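PDB 1E5E: methionine gamma-lyase from Trichomonas vaginalis, which is a PLP-dependent enzyme of the Cys/Met metabolism family, built as an assembly of four copies of its chain. Local coordinates for residues Pro28-Thr32 with Ser33-Phe37; His120-Lys124 with Phe125-Val129; Asp328-Lys331 with Leu332-Leu335. All coordinates share one frame; numbering follows the deposited sequence.

Contact 1 (Pro28-Thr32 with Ser33-Phe37)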
loop_
_atom_site.group_PDB
_atom_site.type_symbol
_atom_site.label_atom_id
_atom_site.label_comp_id
_atom_site.label_asym_id
_atom_site.label_seq_id
_atom_site.Cartn_x
_atom_site.Cartn_y
_atom_site.Cartn_z
ATOM N N PRO A 28 -6.718 10.702 -2.807
ATOM C CA PRO A 28 -6.334 9.685 -1.845
ATOM C C PRO A 28 -6.882 8.293 -2.087
ATOM O O PRO A 28 -7.883 8.152 -2.804
ATOM C CB PRO A 28 -6.739 10.319 -0.517
ATOM C CG PRO A 28 -7.897 11.229 -0.877
ATOM C CD PRO A 28 -7.536 11.809 -2.225
ATOM N N ILE A 29 -6.300 7.292 -1.438
ATOM C CA ILE A 29 -6.794 5.932 -1.574
ATOM C C ILE A 29 -7.954 5.606 -0.652
ATOM O O ILE A 29 -7.698 5.503 0.558
ATOM C CB ILE A 29 -5.595 4.984 -1.259
ATOM C CG1 ILE A 29 -4.348 5.359 -2.063
ATOM C CG2 ILE A 29 -5.948 3.536 -1.517
ATOM C CD1 ILE A 29 -3.099 4.576 -1.735
ATOM N N TYR A 30 -9.177 5.378 -1.143
ATOM C CA TYR A 30 -10.272 5.028 -0.235
ATOM C C TYR A 30 -10.187 3.567 0.169
ATOM O O TYR A 30 -11.075 2.808 -0.219
ATOM C CB TYR A 30 -11.628 5.405 -0.878
ATOM C CG TYR A 30 -11.858 6.893 -0.638
ATOM C CD1 TYR A 30 -12.533 7.343 0.494
ATOM C CD2 TYR A 30 -11.316 7.810 -1.501
ATOM C CE1 TYR A 30 -12.647 8.683 0.730
ATOM C CE2 TYR A 30 -11.423 9.163 -1.296
ATOM C CZ TYR A 30 -12.112 9.589 -0.169
ATOM O OH TYR A 30 -12.223 10.933 0.053
ATOM N N GLN A 31 -9.242 3.158 1.010
ATOM C CA GLN A 31 -9.077 1.775 1.484
ATOM C C GLN A 31 -9.937 1.651 2.739
ATOM O O GLN A 31 -9.559 1.710 3.899
ATOM C CB GLN A 31 -7.621 1.443 1.811
ATOM C CG GLN A 31 -7.237 0.020 2.201
ATOM C CD GLN A 31 -7.216 -0.856 0.976
ATOM O OE1 GLN A 31 -6.782 -0.431 -0.086
ATOM N NE2 GLN A 31 -7.728 -2.070 1.010
ATOM N N THR A 32 -11.252 1.645 2.511
ATOM C CA THR A 32 -12.329 1.609 3.464
ATOM C C THR A 32 -13.375 0.650 2.923
ATOM O O THR A 32 -13.707 0.778 1.749
ATOM C CB THR A 32 -12.945 3.019 3.665
ATOM O OG1 THR A 32 -13.866 2.975 4.779
ATOM C CG2 THR A 32 -13.735 3.583 2.468
ATOM N N SER A 33 -13.911 -0.243 3.726
ATOM C CA SER A 33 -14.962 -1.137 3.235
ATOM C C SER A 33 -16.337 -0.486 3.263
ATOM O O SER A 33 -17.212 -0.895 2.488
ATOM C CB SER A 33 -14.977 -2.407 4.103
ATOM O OG SER A 33 -15.416 -2.122 5.412
ATOM N N THR A 34 -16.537 0.489 4.161
ATOM C CA THR A 34 -17.896 1.013 4.330
ATOM C C THR A 34 -17.860 2.507 4.571
ATOM O O THR A 34 -16.830 3.185 4.600
ATOM C CB THR A 34 -18.582 0.254 5.497
ATOM O OG1 THR A 34 -19.991 0.512 5.517
ATOM C CG2 THR A 34 -18.023 0.707 6.855
ATOM N N PHE A 35 -19.020 3.135 4.362
ATOM C CA PHE A 35 -19.219 4.577 4.353
ATOM C C PHE A 35 -20.283 4.959 5.353
ATOM O O PHE A 35 -21.340 4.327 5.491
ATOM C CB PHE A 35 -19.628 4.992 2.903
ATOM C CG PHE A 35 -18.463 4.741 1.980
ATOM C CD1 PHE A 35 -18.239 3.489 1.420
ATOM C CD2 PHE A 35 -17.587 5.772 1.694
ATOM C CE1 PHE A 35 -17.145 3.294 0.602
ATOM C CE2 PHE A 35 -16.498 5.561 0.851
ATOM C CZ PHE A 35 -16.251 4.300 0.299
ATOM N N VAL A 36 -20.072 6.013 6.087
ATOM C CA VAL A 36 -20.983 6.454 7.145
ATOM C C VAL A 36 -22.105 7.321 6.642
ATOM O O VAL A 36 -21.816 8.330 6.019
ATOM C CB VAL A 36 -20.137 7.235 8.185
ATOM C CG1 VAL A 36 -21.002 7.823 9.291
ATOM C CG2 VAL A 36 -19.014 6.353 8.730
ATOM N N PHE A 37 -23.333 7.004 6.987
ATOM C CA PHE A 37 -24.456 7.835 6.569
ATOM C C PHE A 37 -24.640 8.964 7.561
ATOM O O PHE A 37 -24.524 8.738 8.761
ATOM C CB PHE A 37 -25.738 7.015 6.518
ATOM C CG PHE A 37 -25.681 5.856 5.563
ATOM C CD1 PHE A 37 -25.266 6.014 4.256
ATOM C CD2 PHE A 37 -25.996 4.594 6.025
ATOM C CE1 PHE A 37 -25.211 4.933 3.387
ATOM C CE2 PHE A 37 -25.975 3.506 5.148
ATOM C CZ PHE A 37 -25.582 3.684 3.828
#
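T32 carries this contact, with T34 and F35 as its partners two and three residues further on. At CB the side chain forks. The hydroxyl lies trans to the backbone N (chi1 -171°), which leaves the methyl between N and the carbonyl carbon. OG1 donates a hydrogen bond to the backbone O of T34 at 3.0 Å. It comes in the carbonyl plane, on a lone pair, with a C=O...O angle of 143°. The same OG1 also takes a hydrogen bond from the backbone N of I26 of a second subunit, so the hydroxyl is gripped from both its own chain and a neighbour.

The other branch, CG2, goes to the F35 ring. It lies 3.4 Å from F35 CZ and 3.8 Å from F35 CE2, approaching the ring obliquely at its far end. On the Y30 side the F35 ring is met more loosely, with Y30 CD1 4.4 Å from F35 CE2. The hydroxyl of Y30 bonds to D20 of the second subunit, and its ring meets F22 of that subunit edge-to-face.

The chain reaches this cluster through two successive inverse gamma turns, centred on Y30 and Q31. Q31 N bonds to I29 O at 2.8 Å, and T32 N bonds weakly to Y30 O. Further on, T34 OG1 bonds to V337 O of a third subunit. The side chain of T34 is about 7 Å from a bound N-(hydroxy{3-hydroxy-2-methyl-5-[(phosphonooxy)methyl]pyridin-4-yl}methyl)norvaline. Such an irregular N-terminal arm, buried between subunits and near the bound ligand, is consistent with the fold of the Cys/Met metabolism PLP enzymes.

Contact 2 (His120-Lys124 with Phe125-Val129)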
loop_
_atom_site.group_PDB
_atom_site.type_symbol
_atom_site.label_atom_id
_atom_site.label_comp_id
_atom_site.label_asym_id
_atom_site.label_seq_id
_atom_site.Cartn_x
_atom_site.Cartn_y
_atom_site.Cartn_z
ATOM N N HIS A 120 -16.856 -24.633 -21.187
ATOM C CA HIS A 120 -17.230 -25.467 -20.075
ATOM C C HIS A 120 -18.192 -24.915 -19.044
ATOM O O HIS A 120 -19.171 -25.582 -18.707
ATOM C CB HIS A 120 -15.945 -25.984 -19.383
ATOM C CG HIS A 120 -15.100 -26.745 -20.368
ATOM N ND1 HIS A 120 -15.591 -27.902 -20.947
ATOM C CD2 HIS A 120 -13.864 -26.561 -20.875
ATOM C CE1 HIS A 120 -14.689 -28.400 -21.772
ATOM N NE2 HIS A 120 -13.634 -27.602 -21.742
ATOM N N ALA A 121 -17.989 -23.709 -18.538
ATOM C CA ALA A 121 -18.864 -23.115 -17.541
ATOM C C ALA A 121 -20.211 -22.660 -18.050
ATOM O O ALA A 121 -21.266 -22.981 -17.512
ATOM C CB ALA A 121 -18.129 -21.951 -16.838
ATOM N N LEU A 122 -20.211 -21.847 -19.121
ATOM C CA LEU A 122 -21.463 -21.340 -19.679
ATOM C C LEU A 122 -22.373 -22.501 -20.119
ATOM O O LEU A 122 -23.569 -22.433 -19.847
ATOM C CB LEU A 122 -21.258 -20.323 -20.789
ATOM C CG LEU A 122 -20.636 -18.921 -20.723
ATOM C CD1 LEU A 122 -20.928 -18.113 -21.975
ATOM C CD2 LEU A 122 -21.078 -18.174 -19.465
ATOM N N THR A 123 -21.813 -23.531 -20.732
ATOM C CA THR A 123 -22.591 -24.672 -21.174
ATOM C C THR A 123 -23.118 -25.524 -20.030
ATOM O O THR A 123 -24.232 -26.023 -20.184
ATOM C CB THR A 123 -21.813 -25.537 -22.175
ATOM O OG1 THR A 123 -20.602 -25.998 -21.593
ATOM C CG2 THR A 123 -21.444 -24.765 -23.453
ATOM N N LYS A 124 -22.551 -25.572 -18.828
ATOM C CA LYS A 124 -23.175 -26.338 -17.730
ATOM C C LYS A 124 -24.330 -25.570 -17.093
ATOM O O LYS A 124 -25.078 -26.108 -16.261
ATOM C CB LYS A 124 -22.118 -26.740 -16.732
ATOM C CG LYS A 124 -21.385 -25.631 -16.002
ATOM C CD LYS A 124 -20.656 -26.300 -14.827
ATOM C CE LYS A 124 -20.463 -25.243 -13.724
ATOM N NZ LYS A 124 -19.765 -25.838 -12.559
ATOM N N PHE A 125 -24.514 -24.325 -17.446
ATOM C CA PHE A 125 -25.549 -23.429 -16.981
ATOM C C PHE A 125 -26.605 -23.206 -18.042
ATOM O O PHE A 125 -27.396 -22.267 -18.018
ATOM C CB PHE A 125 -24.936 -22.072 -16.542
ATOM C CG PHE A 125 -24.118 -22.252 -15.271
ATOM C CD1 PHE A 125 -24.518 -23.021 -14.216
ATOM C CD2 PHE A 125 -22.927 -21.516 -15.173
ATOM C CE1 PHE A 125 -23.750 -23.132 -13.069
ATOM C CE2 PHE A 125 -22.148 -21.632 -14.033
ATOM C CZ PHE A 125 -22.546 -22.455 -13.005
ATOM N N GLY A 126 -26.607 -24.067 -19.064
ATOM C CA GLY A 126 -27.654 -24.158 -20.058
ATOM C C GLY A 126 -27.498 -23.121 -21.172
ATOM O O GLY A 126 -28.506 -22.739 -21.780
ATOM N N ILE A 127 -26.285 -22.594 -21.357
ATOM C CA ILE A 127 -26.139 -21.559 -22.383
ATOM C C ILE A 127 -25.637 -22.227 -23.650
ATOM O O ILE A 127 -24.762 -23.074 -23.485
ATOM C CB ILE A 127 -25.232 -20.397 -21.915
ATOM C CG1 ILE A 127 -26.015 -19.572 -20.865
ATOM C CG2 ILE A 127 -24.844 -19.450 -23.046
ATOM C CD1 ILE A 127 -25.122 -18.743 -19.969
ATOM N N GLN A 128 -26.136 -21.819 -24.828
ATOM C CA GLN A 128 -25.528 -22.449 -26.025
ATOM C C GLN A 128 -24.391 -21.590 -26.573
ATOM O O GLN A 128 -24.524 -20.361 -26.649
ATOM C CB GLN A 128 -26.589 -22.660 -27.096
ATOM C CG GLN A 128 -27.845 -23.347 -26.617
ATOM C CD GLN A 128 -28.808 -23.494 -27.791
ATOM O OE1 GLN A 128 -29.769 -22.755 -27.919
ATOM N NE2 GLN A 128 -28.496 -24.492 -28.613
ATOM N N VAL A 129 -23.304 -22.232 -26.947
ATOM C CA VAL A 129 -22.100 -21.560 -27.447
ATOM C C VAL A 129 -21.587 -22.156 -28.755
ATOM O O VAL A 129 -21.287 -23.355 -28.794
ATOM C CB VAL A 129 -20.923 -21.744 -26.435
ATOM C CG1 VAL A 129 -19.608 -21.133 -26.903
ATOM C CG2 VAL A 129 -21.238 -21.158 -25.061
HETATM O O HOH W 1 -25.477 -25.941 -22.964
#
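I127 N and F125 N both bond to L122 O, at 3.1 Å and 3.2 Å. They reach it from opposite faces of the carbonyl plane. I127 N is tilted 33° from that plane, while F125 N stands well above it. G126 N bonds to T123 O at 3.3 Å. The two nested bonds, I127 N to L122 O around G126 N to T123 O, define a Schellman motif. G126 is its C-prime residue and has a positive phi of 83°. A water adds one more link, donating to T123 O and to I127 O.

Around this polar centre the side chains fall into two groups. On one flank L122 CD2 meets I127 CD1 at 4.1 Å, the two chains crossing at a slant. T123 CG2 touches V129 CG2 at 4.0 Å, nearly at a right angle. On the other flank K124 runs beside F125, pointing the same way. Its CG sits over the centre of one ring face, 4.3 Å from the centroid, a CH-pi contact. CG is placed there by a chi1 of 63°, and the extended chain then carries CE to within 3.6 Å of F125 CZ. The amine goes on to L95 O of a third subunit, where F125 also meets its own counterpart, F125.

L122 also packs on V94, L95 and L104, which belong to helix 86-97 and strand 103-107. The chemistry implies a helix end whose L122 and T123 carbonyls are taken up by the turn that follows. The chain can then reverse into strand 128-132 with L122 and I127 buried and the lysine amine paired at a subunit interface.

Contact 3 (Asp328-Lys331 with Leu332-Leu335)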
loop_
_atom_site.group_PDB
_atom_site.type_symbol
_atom_site.label_atom_id
_atom_site.label_comp_id
_atom_site.label_asym_id
_atom_site.label_seq_id
_atom_site.Cartn_x
_atom_site.Cartn_y
_atom_site.Cartn_z
ATOM N N ASP A 328 14.575 -20.545 -23.435
ATOM C CA ASP A 328 15.474 -20.782 -22.323
ATOM C C ASP A 328 16.770 -20.012 -22.471
ATOM O O ASP A 328 17.448 -19.986 -21.450
ATOM C CB ASP A 328 15.815 -22.281 -22.180
ATOM C CG ASP A 328 14.549 -23.045 -21.839
ATOM O OD1 ASP A 328 13.472 -22.464 -21.575
ATOM O OD2 ASP A 328 14.574 -24.297 -21.852
ATOM N N ASN A 329 17.163 -19.438 -23.594
ATOM C CA ASN A 329 18.474 -18.775 -23.641
ATOM C C ASN A 329 18.426 -17.256 -23.752
ATOM O O ASN A 329 19.391 -16.542 -24.051
ATOM C CB ASN A 329 19.235 -19.438 -24.811
ATOM C CG ASN A 329 19.648 -20.855 -24.421
ATOM O OD1 ASN A 329 20.397 -21.048 -23.444
ATOM N ND2 ASN A 329 19.051 -21.875 -25.027
ATOM N N LEU A 330 17.208 -16.729 -23.654
ATOM C CA LEU A 330 17.000 -15.284 -23.698
ATOM C C LEU A 330 17.484 -14.693 -22.366
ATOM O O LEU A 330 17.217 -15.290 -21.328
ATOM C CB LEU A 330 15.540 -14.938 -23.964
ATOM C CG LEU A 330 15.112 -15.226 -25.423
ATOM C CD1 LEU A 330 13.588 -15.085 -25.563
ATOM C CD2 LEU A 330 15.789 -14.249 -26.361
ATOM N N LYS A 331 18.231 -13.605 -22.447
ATOM C CA LYS A 331 18.748 -12.981 -21.247
ATOM C C LYS A 331 18.060 -11.672 -20.859
ATOM O O LYS A 331 18.213 -11.234 -19.722
ATOM C CB LYS A 331 20.272 -12.772 -21.363
ATOM C CG LYS A 331 21.030 -14.105 -21.537
ATOM C CD LYS A 331 22.414 -13.808 -22.120
ATOM C CE LYS A 331 23.058 -15.067 -22.715
ATOM N NZ LYS A 331 24.034 -15.729 -21.809
ATOM N N LEU A 332 17.394 -10.965 -21.745
ATOM C CA LEU A 332 16.824 -9.667 -21.398
ATOM C C LEU A 332 15.310 -9.790 -21.353
ATOM O O LEU A 332 14.651 -9.331 -20.408
ATOM C CB LEU A 332 17.338 -8.645 -22.395
ATOM C CG LEU A 332 16.715 -7.236 -22.299
ATOM C CD1 LEU A 332 16.945 -6.669 -20.905
ATOM C CD2 LEU A 332 17.288 -6.387 -23.417
ATOM N N ILE A 333 14.761 -10.465 -22.360
ATOM C CA ILE A 333 13.324 -10.717 -22.444
ATOM C C ILE A 333 12.969 -11.729 -21.343
ATOM O O ILE A 333 13.794 -12.614 -21.076
ATOM C CB ILE A 333 12.922 -11.174 -23.842
ATOM C CG1 ILE A 333 13.282 -9.989 -24.771
ATOM C CG2 ILE A 333 11.417 -11.428 -23.915
ATOM C CD1 ILE A 333 13.575 -10.380 -26.184
ATOM N N THR A 334 11.865 -11.518 -20.658
ATOM C CA THR A 334 11.494 -12.312 -19.505
ATOM C C THR A 334 10.479 -13.392 -19.835
ATOM O O THR A 334 9.506 -13.126 -20.542
ATOM C CB THR A 334 10.901 -11.375 -18.412
ATOM O OG1 THR A 334 11.948 -10.460 -18.012
ATOM C CG2 THR A 334 10.482 -12.157 -17.179
ATOM N N LEU A 335 10.773 -14.612 -19.408
ATOM C CA LEU A 335 9.922 -15.772 -19.656
ATOM C C LEU A 335 8.869 -15.883 -18.561
ATOM O O LEU A 335 9.154 -16.305 -17.451
ATOM C CB LEU A 335 10.821 -17.020 -19.595
ATOM C CG LEU A 335 10.146 -18.363 -19.787
ATOM C CD1 LEU A 335 9.452 -18.441 -21.143
ATOM C CD2 LEU A 335 11.197 -19.488 -19.685
HETATM O O HOH W 2 15.302 -14.075 -19.580
#
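The backbone turns back between L330 and I333, and the directions of 328-331 and 332-335 differ by 149°. No direct hydrogen bond closes the bend. A water does so instead, donating to L330 O at 2.9 Å and to I333 O at 2.6 Å.

L330 and I333 make the apolar part. L330 CD1 lies 4.3 Å from I333 CB, and L330 CB stands 4.1 Å from I333 O. The first torsion of L330, -72°, sets CG opposite the carbonyl carbon, and from there CD1 is the methyl that reaches I333 CB. At the open end of the bend D328 and L335 cross at a slant. D328 OD1 is 4.2 Å from L335 CD2, a loose approach of an oxygen to a methyl. OD1 is hydrogen-bonded to C40 N of a third subunit.

The N-H groups at the bend converge on one carboxylate. D387 OD1 takes K331 N, and D387 OD2 takes both L332 N and I333 N. Three donors fix the rotation of the carboxylate and probably favour its charged form.

D387 belongs to helix 381-396, where I333 also packs on F388, while L330 and I333 both pack on I346 of strand 345-347. The chain leaves helix 319-328, turns over helix 381-396 and enters strand 334-335, an outermost strand of its sheet within this chain, parallel to 345-347.

Overall arrangement
From the N terminus the three contacts follow in series; none nests in or crosses another. Contact 1 lies in the long loop between helices 8-14 and 40-47 and folds that arm on itself. Contact 2 closes the link from helix 112-124 to strand 128-132 in a beta-alpha-beta unit of the seven-stranded sheet. Contact 3 closes the turn from helix 319-328 into the five-stranded sheet. Their centres are 37 to 43 Å apart and none touches another within the chain. All three touch the third subunit. There the loop of contact 1 meets the strand of contact 3, with V36 packing on T334 of that subunit.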